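Local coordinates for protein beta-1,3-glucosyltransferase (Paecilomyces sp. J18, PDB 5JVV) that is a fungal carbohydrate-active enzyme built as a beta-sandwich, in which two large, curved, mostly antiparallel sheets pack face to face, at residues Leu55-Thr60 with Thr245-Asp250; Gly122-Ser127 with Gly253-Gln258. All coordinates share one frame; numbering follows the deposited sequence.

Contact 1. Residues Leu55-Thr60 with Thr245-Asp250; sequences LGVDHT and TTFCGD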
ATOM      1  N   LEU A  55      -9.581   5.872   6.488  1.00  7.85           N
ATOM      2  CA  LEU A  55     -10.122   5.315   5.242  1.00  8.24           C
ATOM      3  C   LEU A  55     -10.487   3.863   5.513  1.00  9.52           C
ATOM      4  O   LEU A  55      -9.609   3.018   5.660  1.00 11.57           O
ATOM      5  CB  LEU A  55      -9.085   5.367   4.121  1.00  8.40           C
ATOM      6  CG  LEU A  55      -8.279   6.649   3.913  1.00  8.72           C
ATOM      7  CD1 LEU A  55      -7.190   6.396   2.876  1.00 10.73           C
ATOM      8  CD2 LEU A  55      -9.200   7.812   3.496  1.00 11.58           C
ATOM      9  N   GLY A  56     -11.779   3.573   5.576  1.00  8.02           N
ATOM     10  CA  GLY A  56     -12.241   2.248   5.938  1.00  8.33           C
ATOM     11  C   GLY A  56     -13.162   1.652   4.896  1.00  7.58           C
ATOM     12  O   GLY A  56     -13.270   2.163   3.777  1.00  9.28           O
ATOM     13  N   VAL A  57     -13.824   0.569   5.272  1.00  7.79           N
ATOM     14  CA  VAL A  57     -14.702  -0.153   4.356  1.00  8.12           C
ATOM     15  C   VAL A  57     -16.055  -0.390   5.016  1.00  9.37           C
ATOM     16  O   VAL A  57     -16.231  -0.151   6.211  1.00 11.55           O
ATOM     17  CB  VAL A  57     -14.081  -1.509   3.921  1.00  9.35           C
ATOM     18  CG1 VAL A  57     -12.697  -1.300   3.309  1.00  8.06           C
ATOM     19  CG2 VAL A  57     -14.009  -2.489   5.100  1.00  8.83           C
ATOM     20  N   ASP A  58     -17.026  -0.859   4.240  1.00  9.16           N
ATOM     21  CA  ASP A  58     -18.316  -1.238   4.790  1.00 11.07           C
ATOM     22  C   ASP A  58     -18.110  -2.485   5.654  1.00 11.66           C
ATOM     23  O   ASP A  58     -17.778  -3.545   5.138  1.00 11.36           O
ATOM     24  CB  ASP A  58     -19.264  -1.543   3.617  1.00  9.80           C
ATOM     25  CG  ASP A  58     -20.643  -2.012   4.052  1.00 12.83           C
ATOM     26  OD1 ASP A  58     -20.827  -2.489   5.190  1.00 13.32           O
ATOM     27  OD2 ASP A  58     -21.564  -1.933   3.209  1.00 15.08           O
ATOM     28  N   HIS A  59     -18.277  -2.348   6.966  1.00 12.28           N
ATOM     29  CA  HIS A  59     -18.173  -3.492   7.871  1.00 12.09           C
ATOM     30  C   HIS A  59     -19.506  -3.764   8.557  1.00  8.27           C
ATOM     31  O   HIS A  59     -19.556  -4.305   9.668  1.00 12.39           O
ATOM     32  CB  HIS A  59     -17.059  -3.281   8.908  1.00 13.19           C
ATOM     33  CG  HIS A  59     -17.180  -2.010   9.695  1.00 11.61           C
ATOM     34  ND1 HIS A  59     -18.015  -1.880  10.794  1.00 17.60           N
ATOM     35  CD2 HIS A  59     -16.568  -0.811   9.557  1.00 15.12           C
ATOM     36  CE1 HIS A  59     -17.904  -0.665  11.288  1.00 17.95           C
ATOM     37  NE2 HIS A  59     -17.031   0.010  10.556  1.00 14.66           N
ATOM     38  N   THR A  60     -20.585  -3.400   7.872  1.00 10.12           N
ATOM     39  CA  THR A  60     -21.938  -3.478   8.420  1.00 10.92           C
ATOM     40  C   THR A  60     -22.841  -4.427   7.637  1.00 11.64           C
ATOM     41  O   THR A  60     -23.550  -5.263   8.212  1.00 16.03           O
ATOM     42  CB  THR A  60     -22.576  -2.073   8.405  1.00 13.67           C
ATOM     43  OG1 THR A  60     -21.848  -1.217   9.298  1.00 19.29           O
ATOM     44  CG2 THR A  60     -24.028  -2.129   8.845  1.00 17.54           C
ATOM     45  N   THR A 245      -7.907  -0.099  -0.532  1.00  8.02           N
ATOM     46  CA  THR A 245      -8.134  -1.456  -0.058  1.00  7.00           C
ATOM     47  C   THR A 245      -9.131  -2.093  -1.014  1.00  6.95           C
ATOM     48  O   THR A 245     -10.258  -1.610  -1.154  1.00  9.44           O
ATOM     49  CB  THR A 245      -8.701  -1.494   1.365  1.00  9.69           C
ATOM     50  OG1 THR A 245      -7.816  -0.789   2.246  1.00 10.47           O
ATOM     51  CG2 THR A 245      -8.850  -2.939   1.856  1.00 10.41           C
ATOM     52  N   THR A 246      -8.705  -3.151  -1.698  1.00  7.21           N
ATOM     53  CA  THR A 246      -9.632  -3.951  -2.493  1.00  7.56           C
ATOM     54  C   THR A 246      -9.825  -5.304  -1.813  1.00  8.68           C
ATOM     55  O   THR A 246      -9.323  -5.507  -0.703  1.00  7.83           O
ATOM     56  CB  THR A 246      -9.173  -4.069  -3.971  1.00  7.60           C
ATOM     57  OG1 THR A 246     -10.215  -4.674  -4.744  1.00  8.88           O
ATOM     58  CG2 THR A 246      -7.887  -4.894  -4.109  1.00  9.32           C
ATOM     59  N   PHE A 247     -10.566  -6.211  -2.450  1.00  8.20           N
ATOM     60  CA  PHE A 247     -10.848  -7.523  -1.867  1.00  6.96           C
ATOM     61  C   PHE A 247     -10.751  -8.562  -2.952  1.00  9.68           C
ATOM     62  O   PHE A 247     -11.149  -8.294  -4.075  1.00  7.58           O
ATOM     63  CB  PHE A 247     -12.269  -7.581  -1.301  1.00  7.28           C
ATOM     64  CG  PHE A 247     -12.529  -6.587  -0.204  1.00  7.10           C
ATOM     65  CD1 PHE A 247     -12.158  -6.866   1.105  1.00 10.36           C
ATOM     66  CD2 PHE A 247     -13.171  -5.383  -0.481  1.00  7.99           C
ATOM     67  CE1 PHE A 247     -12.415  -5.947   2.130  1.00 12.91           C
ATOM     68  CE2 PHE A 247     -13.424  -4.461   0.532  1.00  7.16           C
ATOM     69  CZ  PHE A 247     -13.053  -4.746   1.837  1.00  9.85           C
ATOM     70  N   CYS A 248     -10.227  -9.735  -2.620  1.00  8.38           N
ATOM     71  CA  CYS A 248     -10.213 -10.866  -3.550  1.00  6.98           C
ATOM     72  C   CYS A 248      -9.493 -10.479  -4.854  1.00  8.23           C
ATOM     73  O   CYS A 248      -8.375  -9.975  -4.810  1.00  8.41           O
ATOM     74  CB  CYS A 248     -11.648 -11.403  -3.750  1.00  8.50           C
ATOM     75  SG  CYS A 248     -12.455 -11.860  -2.164  1.00 10.70           S
ATOM     76  N   GLY A 249     -10.120 -10.676  -6.006  1.00  8.91           N
ATOM     77  CA  GLY A 249      -9.513 -10.246  -7.259  1.00 10.83           C
ATOM     78  C   GLY A 249      -8.242 -10.996  -7.630  1.00 10.06           C
ATOM     79  O   GLY A 249      -8.010 -12.108  -7.140  1.00 10.48           O
ATOM     80  N   ASP A 250      -7.410 -10.374  -8.470  1.00  9.07           N
ATOM     81  CA  ASP A 250      -6.278 -11.049  -9.121  1.00  8.64           C
ATOM     82  C   ASP A 250      -5.337 -11.777  -8.168  1.00 10.82           C
ATOM     83  O   ASP A 250      -4.979 -12.937  -8.401  1.00 12.45           O
ATOM     84  CB  ASP A 250      -5.429 -10.055  -9.927  1.00 11.82           C
ATOM     85  CG  ASP A 250      -6.175  -9.428 -11.092  1.00 14.57           C
ATOM     86  OD1 ASP A 250      -7.232  -9.950 -11.500  1.00 14.82           O
ATOM     87  OD2 ASP A 250      -5.673  -8.399 -11.604  1.00 19.36           O
TER
HETATM   88  O   HOH W   1      -9.333   0.279   4.086  1.00 12.80           O
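Three atoms of Val57, its CB and both methyls, converge on a single atom of the Phe247 ring, CZ at its far end. The closest pair is Val57 CG1 with Phe247 CZ, 3.8 Å apart. Val57 CB lies in the plane of the ring, 4.0 Å beyond Phe247 CZ, and CG1 comes in obliquely. The two side chains approach from opposite directions. Phe247 CG is anti to its own carbonyl carbon (chi1 -61°), which helps send the ring toward Val57. Val57 CG1 also brushes the methyl CG2 of Thr245 at 4.4 Å.

No direct hydrogen bond joins the two segments. The contact lies between the two sheets of the sandwich: the loop after strand 53-55 leaves one sheet, and strand 240-247 belongs to the other. A water spans the gap. It donates to Leu55 O at 3.2 Å and accepts from Thr245 OG1 at 2.6 Å. That hydroxyl oxygen also has a weak bond with Trp289 NE1.

Phe284 adds an edge-to-face ring contact to Phe247 and also touches Val57. Beyond Val57 the loop is shaped by an Asx turn. Asp58 OD1 accepts from Thr60 N at 2.8 Å, nearly straight (162°). The other carboxylate oxygen, Asp58 OD2, bonds to Asn61 ND2.

Contact 2. Residues Gly122-Ser127 with Gly253-Gln258; sequences GVNTQS and GSVYGQ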
ATOM      1  N   GLY A 122      -0.104  -6.360   0.478  1.00  8.69           N
ATOM      2  CA  GLY A 122      -0.252  -7.707   0.994  1.00  9.45           C
ATOM      3  C   GLY A 122      -1.662  -8.179   0.763  1.00  9.71           C
ATOM      4  O   GLY A 122      -2.511  -7.401   0.325  1.00  9.14           O
ATOM      5  N   VAL A 123      -1.918  -9.450   1.065  1.00  7.31           N
ATOM      6  CA  VAL A 123      -3.243 -10.023   0.889  1.00  7.55           C
ATOM      7  C   VAL A 123      -3.595 -10.922   2.047  1.00  8.52           C
ATOM      8  O   VAL A 123      -2.708 -11.516   2.689  1.00  9.92           O
ATOM      9  CB  VAL A 123      -3.335 -10.848  -0.426  1.00 10.61           C
ATOM     10  CG1 VAL A 123      -3.144  -9.954  -1.637  1.00  8.55           C
ATOM     11  CG2 VAL A 123      -2.296 -11.988  -0.426  1.00 12.24           C
ATOM     12  N   ASN A 124      -4.896 -11.014   2.311  1.00  8.42           N
ATOM     13  CA  ASN A 124      -5.426 -11.963   3.274  1.00  8.93           C
ATOM     14  C   ASN A 124      -4.737 -11.829   4.625  1.00 11.24           C
ATOM     15  O   ASN A 124      -4.566 -10.713   5.104  1.00 10.13           O
ATOM     16  CB  ASN A 124      -5.354 -13.362   2.670  1.00 10.21           C
ATOM     17  CG  ASN A 124      -6.117 -13.438   1.366  1.00  9.05           C
ATOM     18  OD1 ASN A 124      -7.241 -12.910   1.268  1.00 10.91           O
ATOM     19  ND2 ASN A 124      -5.515 -14.047   0.348  1.00  9.91           N
ATOM     20  N   THR A 125      -4.324 -12.933   5.236  1.00 10.41           N
ATOM     21  CA  THR A 125      -3.789 -12.881   6.597  1.00 10.10           C
ATOM     22  C   THR A 125      -2.271 -12.708   6.667  1.00  9.81           C
ATOM     23  O   THR A 125      -1.647 -13.044   7.681  1.00 13.17           O
ATOM     24  CB  THR A 125      -4.193 -14.128   7.385  1.00 10.21           C
ATOM     25  OG1 THR A 125      -3.730 -15.286   6.681  1.00 11.73           O
ATOM     26  CG2 THR A 125      -5.714 -14.200   7.532  1.00 15.89           C
ATOM     27  N   GLN A 126      -1.689 -12.171   5.598  1.00  9.02           N
ATOM     28  CA  GLN A 126      -0.262 -11.862   5.545  1.00 11.55           C
ATOM     29  C   GLN A 126       0.169 -11.062   6.774  1.00 12.09           C
ATOM     30  O   GLN A 126      -0.588 -10.236   7.274  1.00 10.66           O
ATOM     31  CB  GLN A 126      -0.008 -11.048   4.286  1.00 13.30           C
ATOM     32  CG  GLN A 126       1.433 -10.813   3.943  1.00 17.20           C
ATOM     33  CD  GLN A 126       1.571 -10.257   2.553  1.00 12.11           C
ATOM     34  OE1 GLN A 126       0.857 -10.672   1.625  1.00  9.81           O
ATOM     35  NE2 GLN A 126       2.482  -9.314   2.387  1.00 12.26           N
ATOM     36  N   SER A 127       1.390 -11.301   7.254  1.00 11.88           N
ATOM     37  CA  SER A 127       1.864 -10.647   8.472  1.00 13.99           C
ATOM     38  C   SER A 127       3.105  -9.781   8.272  1.00 12.21           C
ATOM     39  O   SER A 127       3.438  -8.968   9.146  1.00 17.03           O
ATOM     40  CB  SER A 127       2.132 -11.686   9.562  1.00 19.79           C
ATOM     41  OG  SER A 127       3.066 -12.644   9.113  1.00 26.81           O
ATOM     42  N   GLY A 253      -7.620 -13.096  -4.294  1.00  8.68           N
ATOM     43  CA  GLY A 253      -8.577 -14.127  -4.672  1.00  7.42           C
ATOM     44  C   GLY A 253      -7.956 -15.419  -5.178  1.00 10.63           C
ATOM     45  O   GLY A 253      -8.508 -16.496  -4.978  1.00 12.17           O
ATOM     46  N   SER A 254      -6.799 -15.321  -5.821  1.00 11.21           N
ATOM     47  CA  SER A 254      -6.176 -16.508  -6.401  1.00 11.62           C
ATOM     48  C   SER A 254      -5.381 -17.321  -5.378  1.00 11.30           C
ATOM     49  O   SER A 254      -5.284 -18.544  -5.503  1.00 10.35           O
ATOM     50  CB  SER A 254      -5.300 -16.130  -7.596  1.00 11.81           C
ATOM     51  OG  SER A 254      -4.231 -15.305  -7.190  1.00 17.93           O
ATOM     52  N   VAL A 255      -4.817 -16.659  -4.370  1.00  9.12           N
ATOM     53  CA  VAL A 255      -4.019 -17.358  -3.349  1.00  8.06           C
ATOM     54  C   VAL A 255      -4.796 -17.608  -2.055  1.00  9.77           C
ATOM     55  O   VAL A 255      -4.299 -18.256  -1.130  1.00 10.62           O
ATOM     56  CB  VAL A 255      -2.680 -16.635  -3.059  1.00  7.89           C
ATOM     57  CG1 VAL A 255      -1.864 -16.495  -4.356  1.00 11.93           C
ATOM     58  CG2 VAL A 255      -2.924 -15.263  -2.408  1.00  7.95           C
ATOM     59  N   TYR A 256      -6.028 -17.112  -2.008  1.00 10.42           N
ATOM     60  CA  TYR A 256      -6.905 -17.289  -0.852  1.00 10.00           C
ATOM     61  C   TYR A 256      -7.008 -18.763  -0.464  1.00 11.39           C
ATOM     62  O   TYR A 256      -7.302 -19.619  -1.306  1.00 11.39           O
ATOM     63  CB  TYR A 256      -8.303 -16.751  -1.197  1.00  8.51           C
ATOM     64  CG  TYR A 256      -9.325 -16.841  -0.078  1.00  9.08           C
ATOM     65  CD1 TYR A 256     -10.059 -18.000   0.123  1.00  7.73           C
ATOM     66  CD2 TYR A 256      -9.583 -15.752   0.749  1.00 11.93           C
ATOM     67  CE1 TYR A 256     -10.998 -18.091   1.132  1.00 10.98           C
ATOM     68  CE2 TYR A 256     -10.533 -15.834   1.763  1.00 12.71           C
ATOM     69  CZ  TYR A 256     -11.236 -17.003   1.935  1.00 11.72           C
ATOM     70  OH  TYR A 256     -12.178 -17.129   2.931  1.00 19.52           O
ATOM     71  N   GLY A 257      -6.758 -19.056   0.809  1.00  8.85           N
ATOM     72  CA  GLY A 257      -6.942 -20.395   1.338  1.00  9.04           C
ATOM     73  C   GLY A 257      -5.654 -21.198   1.435  1.00  9.82           C
ATOM     74  O   GLY A 257      -5.659 -22.293   2.003  1.00 11.26           O
ATOM     75  N   GLN A 258      -4.555 -20.676   0.891  1.00 11.35           N
ATOM     76  CA  GLN A 258      -3.273 -21.378   0.978  1.00 14.33           C
ATOM     77  C   GLN A 258      -2.449 -20.860   2.147  1.00 13.38           C
ATOM     78  O   GLN A 258      -1.996 -19.706   2.126  1.00 12.82           O
ATOM     79  CB  GLN A 258      -2.460 -21.193  -0.307  1.00 12.59           C
ATOM     80  CG  GLN A 258      -3.080 -21.751  -1.557  1.00 18.07           C
ATOM     81  CD  GLN A 258      -2.294 -21.341  -2.782  1.00 21.37           C
ATOM     82  OE1 GLN A 258      -1.060 -21.427  -2.807  1.00 26.21           O
ATOM     83  NE2 GLN A 258      -2.994 -20.863  -3.792  1.00 17.83           N
TER
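Two beta turns meet here, a type II' turn from Val123 to Gln126 and a type II turn from Val255 to Gln258, with the CA atoms of Asn124 and Tyr256 6.9 Å apart. The first turn belongs to the loop between the antiparallel strands 116-121 and 130-134 of the sandwich. The second starts on Val255, a residue it shares with the weakly bonded helix 249-255.

Asn124 has the largest share of the contact. Its OD1 lies at the edge of the Tyr256 ring, near the ring plane, 3.7 Å from CD2. The amide and ring planes stand almost perpendicular. The other amide atom, Asn124 ND2, lies 3.7 Å from Tyr256 CA. Both ends of the amide are also bonded: OD1 accepts from Gly99 N, and ND2 donates to Ala252 O. These two bonds fix its rotation. With CG anti to the backbone N (chi1 -179°), the ring of Tyr256 is placed to present CD2 to Asn124 OD1. The ring reaches helix 269-279, and its OH bonds to Pro263 O.

Beside the amide, Val123 CG2 and Val255 CG2 touch at 3.9 Å, their side chains crossing at about a right angle. Within the first turn, Val123 N donates to Gln126 OE1 at 3.1 Å, approaching from well above the carbonyl plane.

In the fold
From the N terminus, the chain first passes 55-60, after strand 53-55, and then 122-127, after strand 116-121. It returns through 245-250 and 253-258, which follow each other closely. Contact 1 closes a loop of 184 residues and contact 2 one of 125. The two loops cross, because their segments alternate along the chain. Contact 1 sets the loop after strand 53-55 against strand 240-247 of the other sheet. Contact 2 joins the loop before strand 130-134 to the end of helix 249-255. That helix is shared by both, and a probable hydrogen bond links Cys248 O to Gly253 N (3.3 Å). The Cys248-Cys273 disulfide ties this region to helix 269-279.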